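Local coordinates for protein S-adenosylmethionine dependent methyltransferase (Mesorhizobium loti, PDB 3BKW) that probably transfers methyl groups from S-adenosylmethionine to an acceptor substrate that is not identified, at residues 116-124 and 186-194; 147-156 and 167-178. One frame throughout, in Å; residues are numbered along the deposited sequence.

Interaction 1. Residues 116-124 and 186-194; sequences ALHYVEDVA and GVVKHHRTV. With EDO (1,2-ethanediol), chain D; EDO (1,2-ethanediol), chain C; EDO (1,2-ethanediol), chain E.
Arg192 reaches across to Val120 and holds its carbonyl oxygen end-on: NH1 and NH2 both donate to Val120 O, the NH2 bond being 3.0 Å long, and the oxygen lies almost in the guanidinium plane. A turn about CG-CD (chi3 -78°) brings the flat group to face Val123, whose CG1 sits over the centre of one guanidinium face. At the edge, NE donates to O1 of an ethanediol at 2.8 Å. The one hydrogen bond between the two backbones runs from His190 N to His118 O (2.8 Å), with the C=O pointing almost straight at the donor. These bonds fix two carbonyls of the 118-120 backbone, those of His118 and Val120. The His190 ring turns one face to Glu121 CA, a CH-pi contact 3.7 Å from the ring centroid, while Glu121 CB packs over the same ring. His190 ND1 shares a hydrogen bond with a second ethanediol. Further out, Tyr119 CE1 meets Val187 CG2 at 3.4 Å, and a water donates to both Tyr119 O and Val188 O. The 3-10 turn 117-119, just ahead of helix 123-133, thus rests on strand 189-191, which pairs with strand 176-178; Leu117 and His118 also pack on strand 138-145, and Lys189 turns its amine to salt bridges with Glu145 and Asp181.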
loop_
_atom_site.group_PDB
_atom_site.type_symbol
_atom_site.label_atom_id
_atom_site.label_comp_id
_atom_site.label_asym_id
_atom_site.label_seq_id
_atom_site.Cartn_x
_atom_site.Cartn_y
_atom_site.Cartn_z
ATOM N N ALA A 116 -12.424 -2.903 -12.653
ATOM C CA ALA A 116 -12.090 -3.394 -13.998
ATOM C C ALA A 116 -10.638 -3.838 -14.153
ATOM O O ALA A 116 -10.368 -4.781 -14.871
ATOM C CB ALA A 116 -12.387 -2.306 -15.049
ATOM N N LEU A 117 -9.703 -3.137 -13.505
ATOM C CA LEU A 117 -8.291 -3.366 -13.728
ATOM C C LEU A 117 -7.756 -4.678 -13.213
ATOM O O LEU A 117 -6.765 -5.157 -13.752
ATOM C CB LEU A 117 -7.437 -2.200 -13.252
ATOM C CG LEU A 117 -7.707 -0.825 -13.886
ATOM C CD1 LEU A 117 -6.467 0.037 -13.583
ATOM C CD2 LEU A 117 -8.006 -0.824 -15.354
ATOM N N HIS A 118 -8.455 -5.308 -12.260
ATOM C CA HIS A 118 -8.070 -6.654 -11.819
ATOM C C HIS A 118 -8.265 -7.732 -12.892
ATOM O O HIS A 118 -7.799 -8.847 -12.711
ATOM C CB HIS A 118 -8.657 -7.069 -10.474
ATOM C CG HIS A 118 -10.134 -6.926 -10.379
ATOM N ND1 HIS A 118 -10.730 -5.831 -9.810
ATOM C CD2 HIS A 118 -11.141 -7.726 -10.785
ATOM C CE1 HIS A 118 -12.042 -5.969 -9.845
ATOM N NE2 HIS A 118 -12.320 -7.099 -10.454
ATOM N N TYR A 119 -8.966 -7.409 -13.988
ATOM C CA TYR A 119 -9.115 -8.324 -15.133
ATOM C C TYR A 119 -8.113 -8.087 -16.276
ATOM O O TYR A 119 -8.116 -8.825 -17.258
ATOM C CB TYR A 119 -10.548 -8.259 -15.674
ATOM C CG TYR A 119 -11.595 -8.556 -14.614
ATOM C CD1 TYR A 119 -11.563 -9.756 -13.885
ATOM C CD2 TYR A 119 -12.620 -7.646 -14.333
ATOM C CE1 TYR A 119 -12.523 -10.046 -12.895
ATOM C CE2 TYR A 119 -13.599 -7.942 -13.345
ATOM C CZ TYR A 119 -13.530 -9.149 -12.636
ATOM O OH TYR A 119 -14.449 -9.470 -11.635
ATOM N N VAL A 120 -7.221 -7.098 -16.106
ATOM C CA VAL A 120 -6.237 -6.716 -17.127
ATOM C C VAL A 120 -4.921 -7.392 -16.789
ATOM O O VAL A 120 -4.377 -7.114 -15.738
ATOM C CB VAL A 120 -6.090 -5.167 -17.195
ATOM C CG1 VAL A 120 -4.989 -4.767 -18.164
ATOM C CG2 VAL A 120 -7.421 -4.541 -17.637
ATOM N N GLU A 121 -4.395 -8.227 -17.690
ATOM C CA GLU A 121 -3.159 -8.961 -17.430
ATOM C C GLU A 121 -1.944 -8.042 -17.366
ATOM O O GLU A 121 -1.178 -8.101 -16.398
ATOM C CB GLU A 121 -2.933 -10.063 -18.466
ATOM C CG GLU A 121 -1.777 -10.997 -18.119
ATOM C CD GLU A 121 -1.723 -12.255 -18.975
ATOM O OE1 GLU A 121 -2.277 -12.269 -20.096
ATOM O OE2 GLU A 121 -1.105 -13.239 -18.510
ATOM N N ASP A 122 -1.774 -7.215 -18.400
ATOM C CA ASP A 122 -0.638 -6.280 -18.486
ATOM C C ASP A 122 -1.102 -4.907 -18.003
ATOM O O ASP A 122 -1.319 -3.981 -18.794
ATOM C CB ASP A 122 -0.085 -6.262 -19.919
ATOM C CG ASP A 122 1.238 -5.515 -20.039
ATOM O OD1 ASP A 122 1.722 -4.947 -19.030
ATOM O OD2 ASP A 122 1.780 -5.513 -21.167
ATOM N N VAL A 123 -1.223 -4.777 -16.685
ATOM C CA VAL A 123 -1.760 -3.548 -16.104
ATOM C C VAL A 123 -0.792 -2.379 -16.268
ATOM O O VAL A 123 -1.234 -1.253 -16.440
ATOM C CB VAL A 123 -2.230 -3.746 -14.649
ATOM C CG1 VAL A 123 -1.072 -3.772 -13.665
ATOM C CG2 VAL A 123 -3.241 -2.686 -14.292
ATOM N N ALA A 124 0.517 -2.659 -16.230
ATOM C CA ALA A 124 1.543 -1.624 -16.436
ATOM C C ALA A 124 1.387 -0.928 -17.792
ATOM O O ALA A 124 1.477 0.308 -17.866
ATOM C CB ALA A 124 2.959 -2.181 -16.270
ATOM N N GLY A 186 -17.270 -16.296 -14.843
ATOM C CA GLY A 186 -16.657 -16.414 -16.170
ATOM C C GLY A 186 -15.501 -15.456 -16.408
ATOM O O GLY A 186 -15.258 -15.074 -17.553
ATOM N N VAL A 187 -14.786 -15.104 -15.342
ATOM C CA VAL A 187 -13.664 -14.148 -15.371
ATOM C C VAL A 187 -12.418 -14.728 -14.702
ATOM O O VAL A 187 -12.529 -15.544 -13.765
ATOM C CB VAL A 187 -14.030 -12.799 -14.658
ATOM C CG1 VAL A 187 -15.235 -12.146 -15.349
ATOM C CG2 VAL A 187 -14.275 -12.994 -13.135
ATOM N N VAL A 188 -11.255 -14.343 -15.238
ATOM C CA VAL A 188 -9.937 -14.648 -14.665
ATOM C C VAL A 188 -9.450 -13.292 -14.168
ATOM O O VAL A 188 -9.465 -12.326 -14.921
ATOM C CB VAL A 188 -8.940 -15.186 -15.712
ATOM C CG1 VAL A 188 -7.550 -15.353 -15.107
ATOM C CG2 VAL A 188 -9.425 -16.523 -16.299
ATOM N N LYS A 189 -9.068 -13.236 -12.902
ATOM C CA LYS A 189 -8.532 -12.016 -12.288
ATOM C C LYS A 189 -7.051 -12.193 -12.093
ATOM O O LYS A 189 -6.548 -13.320 -12.102
ATOM C CB LYS A 189 -9.250 -11.671 -10.999
ATOM C CG LYS A 189 -9.265 -12.724 -9.898
ATOM C CD LYS A 189 -10.261 -12.274 -8.839
ATOM C CE LYS A 189 -10.544 -13.313 -7.836
ATOM N NZ LYS A 189 -11.674 -12.832 -6.944
ATOM N N HIS A 190 -6.354 -11.077 -11.928
ATOM C CA HIS A 190 -4.900 -11.055 -11.824
ATOM C C HIS A 190 -4.492 -10.563 -10.476
ATOM O O HIS A 190 -4.678 -9.397 -10.133
ATOM C CB HIS A 190 -4.344 -10.206 -12.959
ATOM C CG HIS A 190 -4.667 -10.801 -14.287
ATOM N ND1 HIS A 190 -3.921 -11.812 -14.850
ATOM C CD2 HIS A 190 -5.754 -10.650 -15.077
ATOM C CE1 HIS A 190 -4.485 -12.190 -15.980
ATOM N NE2 HIS A 190 -5.598 -11.498 -16.143
ATOM N N HIS A 191 -3.948 -11.499 -9.697
ATOM C CA HIS A 191 -3.510 -11.225 -8.362
ATOM C C HIS A 191 -2.174 -10.519 -8.404
ATOM O O HIS A 191 -1.200 -11.043 -8.958
ATOM C CB HIS A 191 -3.395 -12.498 -7.532
ATOM C CG HIS A 191 -2.853 -12.253 -6.168
ATOM N ND1 HIS A 191 -3.529 -11.522 -5.209
ATOM C CD2 HIS A 191 -1.684 -12.625 -5.604
ATOM C CE1 HIS A 191 -2.789 -11.466 -4.116
ATOM N NE2 HIS A 191 -1.665 -12.120 -4.330
ATOM N N ARG A 192 -2.159 -9.308 -7.844
ATOM C CA ARG A 192 -0.959 -8.486 -7.729
ATOM C C ARG A 192 -1.026 -7.878 -6.347
ATOM O O ARG A 192 -2.094 -7.393 -5.944
ATOM C CB ARG A 192 -0.936 -7.372 -8.776
ATOM C CG ARG A 192 -0.623 -7.848 -10.192
ATOM C CD ARG A 192 -0.702 -6.715 -11.211
ATOM N NE ARG A 192 -2.085 -6.369 -11.584
ATOM C CZ ARG A 192 -2.726 -6.721 -12.713
ATOM N NH1 ARG A 192 -2.134 -7.410 -13.688
ATOM N NH2 ARG A 192 -3.981 -6.297 -12.887
ATOM N N THR A 193 0.113 -7.846 -5.654
ATOM C CA THR A 193 0.165 -7.278 -4.302
ATOM C C THR A 193 -0.014 -5.748 -4.380
ATOM O O THR A 193 0.123 -5.151 -5.454
ATOM C CB THR A 193 1.514 -7.615 -3.619
ATOM O OG1 THR A 193 2.576 -6.934 -4.297
ATOM C CG2 THR A 193 1.787 -9.149 -3.583
ATOM N N VAL A 194 -0.316 -5.117 -3.244
ATOM C CA VAL A 194 -0.444 -3.645 -3.184
ATOM C C VAL A 194 0.868 -3.001 -3.677
ATOM O O VAL A 194 0.847 -2.074 -4.478
ATOM C CB VAL A 194 -0.783 -3.120 -1.757
ATOM C CG1 VAL A 194 -0.903 -1.583 -1.746
ATOM C CG2 VAL A 194 -2.075 -3.754 -1.208
HETATM C C1 EDO D . 0.056 -10.757 -12.726
HETATM O O1 EDO D . -0.851 -10.906 -11.637
HETATM C C2 EDO D . -0.695 -10.996 -14.030
HETATM O O2 EDO D . -1.295 -12.307 -14.058
HETATM C C1 EDO C . -4.382 -4.335 -9.584
HETATM O O1 EDO C . -2.986 -4.283 -9.951
HETATM C C2 EDO C . -4.761 -5.688 -8.959
HETATM O O2 EDO C . -4.945 -6.704 -9.943
HETATM C C1 EDO E . 5.027 -4.945 -18.916
HETATM O O1 EDO E . 4.098 -3.881 -19.130
HETATM C C2 EDO E . 6.451 -4.443 -19.136
HETATM O O2 EDO E . 6.769 -3.304 -18.312
HETATM O O HOH W 1 -9.450 -11.454 -17.468
HETATM O O HOH W 2 -7.139 -11.941 -18.513
#

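Interaction 2. Residues 147-156 and 167-178; sequences PIYMAPARPG and WPIDRYLVEGPR
Trp167 has its CG trans to the backbone nitrogen (chi1 -177°), and this lays its indole beside helix 147-150, where NE1 donates to Ile148 O at 3.0 Å from above the carbonyl plane. A bend at chi2 (-66°) likewise turns Arg178 onto Ala151. The contact folds a helix-and-loop excursion beyond strand 138-145 of the Rossmann-like methyltransferase fold against the segment 167-178, whose first residues extend an antiparallel ladder into the second subunit. Arg178 grips Ala151 O side-on through NE and NH2, and end-on it holds Val174 O, the last residue of a type I turn. Shortening Arg178 to an alanine is likely to leave the carbonyls of Ala151 and Val174 without these donors and the 171-174 turn no longer tied to Ala151. Asp170 takes Ala153 N on the syn lone pair of OD1 (3.0 Å), while a water joins its OD2 to Ala151 O. Gly156 lies over one face of the indole; the Tyr149 ring is nearly parallel to the six-membered ring of Trp167 but slid aside. Pro147 CB and Ile148 CG1 meet Tyr172 CE1, and the tyrosine hydroxyl bonds Glu213 of the second subunit. The other branch of Ile148, CG2, touches Trp167 CD1 at 3.6 Å.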
loop_
_atom_site.group_PDB
_atom_site.type_symbol
_atom_site.label_atom_id
_atom_site.label_comp_id
_atom_site.label_asym_id
_atom_site.label_seq_id
_atom_site.Cartn_x
_atom_site.Cartn_y
_atom_site.Cartn_z
ATOM N N PRO A 147 -5.667 -7.478 -2.921
ATOM C CA PRO A 147 -4.961 -8.767 -2.940
ATOM C C PRO A 147 -5.268 -9.745 -1.774
ATOM O O PRO A 147 -5.168 -10.954 -1.948
ATOM C CB PRO A 147 -3.475 -8.346 -3.025
ATOM C CG PRO A 147 -3.447 -6.961 -2.553
ATOM C CD PRO A 147 -4.728 -6.342 -2.965
ATOM N N ILE A 148 -5.651 -9.245 -0.595
ATOM C CA ILE A 148 -6.091 -10.123 0.503
ATOM C C ILE A 148 -7.305 -10.951 0.056
ATOM O O ILE A 148 -7.395 -12.131 0.344
ATOM C CB ILE A 148 -6.438 -9.334 1.775
ATOM C CG1 ILE A 148 -5.143 -8.872 2.442
ATOM C CG2 ILE A 148 -7.277 -10.210 2.757
ATOM C CD1 ILE A 148 -5.337 -7.891 3.557
ATOM N N TYR A 149 -8.228 -10.299 -0.648
ATOM C CA TYR A 149 -9.411 -10.935 -1.176
ATOM C C TYR A 149 -9.096 -11.874 -2.351
ATOM O O TYR A 149 -9.687 -12.963 -2.446
ATOM C CB TYR A 149 -10.429 -9.855 -1.573
ATOM C CG TYR A 149 -11.749 -10.394 -2.052
ATOM C CD1 TYR A 149 -12.745 -10.779 -1.152
ATOM C CD2 TYR A 149 -12.015 -10.506 -3.416
ATOM C CE1 TYR A 149 -13.978 -11.287 -1.608
ATOM C CE2 TYR A 149 -13.227 -11.022 -3.881
ATOM C CZ TYR A 149 -14.214 -11.391 -2.971
ATOM O OH TYR A 149 -15.410 -11.908 -3.429
HETATM N N MSE A 150 -8.194 -11.470 -3.240
HETATM C CA MSE A 150 -7.844 -12.273 -4.428
HETATM C C MSE A 150 -6.879 -13.431 -4.199
HETATM O O MSE A 150 -6.891 -14.398 -4.953
HETATM C CB MSE A 150 -7.209 -11.384 -5.502
HETATM C CG MSE A 150 -8.119 -10.318 -6.052
HETATM SE SE MSE A 150 -7.293 -9.457 -7.592
HETATM C CE MSE A 150 -5.739 -8.599 -6.677
ATOM N N ALA A 151 -6.005 -13.308 -3.204
ATOM C CA ALA A 151 -4.948 -14.304 -2.956
ATOM C C ALA A 151 -5.343 -15.774 -2.796
ATOM O O ALA A 151 -4.745 -16.631 -3.438
ATOM C CB ALA A 151 -4.114 -13.898 -1.728
ATOM N N PRO A 152 -6.329 -16.071 -1.933
ATOM C CA PRO A 152 -6.537 -17.482 -1.577
ATOM C C PRO A 152 -6.967 -18.448 -2.687
ATOM O O PRO A 152 -7.738 -18.076 -3.571
ATOM C CB PRO A 152 -7.593 -17.416 -0.461
ATOM C CG PRO A 152 -7.625 -16.004 -0.020
ATOM C CD PRO A 152 -7.272 -15.192 -1.217
ATOM N N ALA A 153 -6.449 -19.673 -2.626
ATOM C CA ALA A 153 -6.840 -20.721 -3.575
ATOM C C ALA A 153 -8.309 -21.110 -3.371
ATOM O O ALA A 153 -9.001 -21.447 -4.338
ATOM C CB ALA A 153 -5.947 -21.915 -3.404
ATOM N N ARG A 154 -8.773 -21.072 -2.122
ATOM C CA ARG A 154 -10.149 -21.384 -1.744
ATOM C C ARG A 154 -10.655 -20.214 -0.899
ATOM O O ARG A 154 -10.729 -20.325 0.324
ATOM C CB ARG A 154 -10.176 -22.691 -0.944
ATOM C CG ARG A 154 -9.755 -23.917 -1.727
ATOM C CD ARG A 154 -9.808 -25.196 -0.875
ATOM N NE ARG A 154 -11.140 -25.483 -0.338
ATOM N N PRO A 155 -11.014 -19.084 -1.546
ATOM C CA PRO A 155 -11.403 -17.908 -0.778
ATOM C C PRO A 155 -12.734 -18.104 -0.083
ATOM O O PRO A 155 -13.635 -18.753 -0.621
ATOM C CB PRO A 155 -11.492 -16.808 -1.829
ATOM C CG PRO A 155 -11.807 -17.530 -3.074
ATOM C CD PRO A 155 -11.123 -18.835 -2.995
ATOM N N GLY A 156 -12.821 -17.573 1.125
ATOM C CA GLY A 156 -14.024 -17.660 1.925
ATOM C C GLY A 156 -13.741 -17.443 3.383
ATOM O O GLY A 156 -12.598 -17.433 3.809
ATOM N N TRP A 167 -10.480 -14.832 7.820
ATOM C CA TRP A 167 -10.270 -14.889 6.375
ATOM C C TRP A 167 -8.898 -15.499 6.123
ATOM O O TRP A 167 -7.868 -14.784 6.197
ATOM C CB TRP A 167 -10.378 -13.492 5.755
ATOM C CG TRP A 167 -10.242 -13.482 4.253
ATOM C CD1 TRP A 167 -9.114 -13.249 3.538
ATOM C CD2 TRP A 167 -11.275 -13.750 3.292
ATOM N NE1 TRP A 167 -9.385 -13.312 2.206
ATOM C CE2 TRP A 167 -10.696 -13.629 2.013
ATOM C CE3 TRP A 167 -12.648 -14.036 3.391
ATOM C CZ2 TRP A 167 -11.429 -13.805 0.820
ATOM C CZ3 TRP A 167 -13.397 -14.230 2.195
ATOM C CH2 TRP A 167 -12.774 -14.116 0.926
ATOM N N PRO A 168 -8.844 -16.822 5.871
ATOM C CA PRO A 168 -7.566 -17.482 5.588
ATOM C C PRO A 168 -6.911 -17.043 4.283
ATOM O O PRO A 168 -7.562 -17.033 3.236
ATOM C CB PRO A 168 -7.935 -18.967 5.556
ATOM C CG PRO A 168 -9.165 -19.068 6.322
ATOM C CD PRO A 168 -9.921 -17.831 5.970
ATOM N N ILE A 169 -5.634 -16.692 4.372
ATOM C CA ILE A 169 -4.835 -16.247 3.250
ATOM C C ILE A 169 -3.791 -17.313 2.927
ATOM O O ILE A 169 -3.202 -17.893 3.829
ATOM C CB ILE A 169 -4.114 -14.894 3.609
ATOM C CG1 ILE A 169 -5.150 -13.752 3.740
ATOM C CG2 ILE A 169 -3.104 -14.498 2.554
ATOM C CD1 ILE A 169 -4.583 -12.432 4.373
ATOM N N ASP A 170 -3.621 -17.606 1.641
ATOM C CA ASP A 170 -2.481 -18.386 1.143
ATOM C C ASP A 170 -2.005 -17.743 -0.164
ATOM O O ASP A 170 -2.750 -16.979 -0.814
ATOM C CB ASP A 170 -2.800 -19.871 0.930
ATOM C CG ASP A 170 -3.746 -20.096 -0.232
ATOM O OD1 ASP A 170 -4.944 -19.881 -0.053
ATOM O OD2 ASP A 170 -3.279 -20.484 -1.323
ATOM N N ARG A 171 -0.748 -18.031 -0.510
ATOM C CA ARG A 171 -0.096 -17.565 -1.740
ATOM C C ARG A 171 -0.228 -16.057 -2.029
ATOM O O ARG A 171 -0.267 -15.634 -3.177
ATOM C CB ARG A 171 -0.596 -18.424 -2.918
ATOM C CG ARG A 171 -0.256 -19.918 -2.741
ATOM C CD ARG A 171 -0.750 -20.828 -3.859
ATOM N NE ARG A 171 -0.086 -20.616 -5.154
ATOM C CZ ARG A 171 -0.624 -20.111 -6.280
ATOM N NH1 ARG A 171 -1.906 -19.736 -6.378
ATOM N NH2 ARG A 171 0.151 -20.003 -7.363
ATOM N N TYR A 172 -0.278 -15.238 -0.980
ATOM C CA TYR A 172 -0.376 -13.786 -1.169
ATOM C C TYR A 172 0.763 -13.219 -2.000
ATOM O O TYR A 172 0.548 -12.290 -2.794
ATOM C CB TYR A 172 -0.438 -13.076 0.175
ATOM C CG TYR A 172 -0.638 -11.570 0.106
ATOM C CD1 TYR A 172 -1.923 -11.011 0.095
ATOM C CD2 TYR A 172 0.461 -10.709 0.095
ATOM C CE1 TYR A 172 -2.101 -9.623 0.074
ATOM C CE2 TYR A 172 0.301 -9.322 0.078
ATOM C CZ TYR A 172 -0.986 -8.779 0.066
ATOM O OH TYR A 172 -1.154 -7.413 0.040
ATOM N N LEU A 173 1.966 -13.784 -1.849
ATOM C CA LEU A 173 3.133 -13.299 -2.597
ATOM C C LEU A 173 3.363 -14.003 -3.932
ATOM O O LEU A 173 4.347 -13.684 -4.637
ATOM C CB LEU A 173 4.394 -13.340 -1.728
ATOM C CG LEU A 173 4.492 -12.425 -0.497
ATOM C CD1 LEU A 173 4.233 -10.958 -0.878
ATOM C CD2 LEU A 173 3.603 -12.838 0.665
ATOM N N VAL A 174 2.470 -14.934 -4.298
ATOM C CA VAL A 174 2.574 -15.651 -5.569
ATOM C C VAL A 174 1.603 -14.951 -6.504
ATOM O O VAL A 174 0.400 -15.167 -6.433
ATOM C CB VAL A 174 2.238 -17.144 -5.442
ATOM C CG1 VAL A 174 2.454 -17.841 -6.783
ATOM C CG2 VAL A 174 3.078 -17.770 -4.363
ATOM N N GLU A 175 2.129 -14.112 -7.389
ATOM C CA GLU A 175 1.303 -13.316 -8.287
ATOM C C GLU A 175 0.971 -14.082 -9.533
ATOM O O GLU A 175 1.710 -14.993 -9.929
ATOM C CB GLU A 175 1.990 -11.995 -8.597
ATOM C CG GLU A 175 2.106 -11.107 -7.367
ATOM C CD GLU A 175 2.802 -9.793 -7.628
ATOM O OE1 GLU A 175 3.727 -9.733 -8.482
ATOM O OE2 GLU A 175 2.430 -8.814 -6.966
ATOM N N GLY A 176 -0.148 -13.713 -10.150
ATOM C CA GLY A 176 -0.608 -14.352 -11.365
ATOM C C GLY A 176 -2.110 -14.494 -11.437
ATOM O O GLY A 176 -2.835 -14.052 -10.547
ATOM N N PRO A 177 -2.588 -15.141 -12.513
ATOM C CA PRO A 177 -4.006 -15.357 -12.698
ATOM C C PRO A 177 -4.640 -16.214 -11.608
ATOM O O PRO A 177 -4.018 -17.174 -11.146
ATOM C CB PRO A 177 -4.087 -16.119 -14.031
ATOM C CG PRO A 177 -2.818 -15.975 -14.668
ATOM C CD PRO A 177 -1.803 -15.690 -13.637
ATOM N N ARG A 178 -5.851 -15.838 -11.208
ATOM C CA ARG A 178 -6.656 -16.605 -10.275
ATOM C C ARG A 178 -7.948 -16.961 -10.996
ATOM O O ARG A 178 -8.585 -16.096 -11.615
ATOM C CB ARG A 178 -6.964 -15.797 -9.026
ATOM C CG ARG A 178 -5.751 -15.477 -8.159
ATOM C CD ARG A 178 -5.175 -16.722 -7.552
ATOM N NE ARG A 178 -4.290 -16.455 -6.420
ATOM C CZ ARG A 178 -2.991 -16.158 -6.481
ATOM N NH1 ARG A 178 -2.359 -15.991 -7.646
ATOM N NH2 ARG A 178 -2.326 -15.978 -5.341
HETATM O O HOH W 3 -3.886 -19.186 -3.742
HETATM O O HOH W 4 -7.121 -21.100 0.230
HETATM O O HOH W 5 -8.702 -19.976 2.223
HETATM O O HOH W 6 -10.128 -17.006 2.367
#

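The centres of the two contacts lie about 13 Å apart, on the same side of the chain's centre. Along the chain interaction 2 is nested within the loop closed by interaction 1: residues 116-124 come first, then 147-156 and 167-178, and finally 186-194. They meet in the two-stranded antiparallel sheet of strands 176-178 and 189-191, where Lys189 O and Arg178 N are 2.8 Å apart. His191 NE2 also lies 2.7 Å from Tyr172 O, a probable hydrogen bond. Together they join the turn before helix 123-133 to the excursion after strand 138-145. Interaction 2 borders the second subunit through many residues, interaction 1 only at Thr193 and Val194, consistent with this region connecting the Rossmann-like core to the subunit interface.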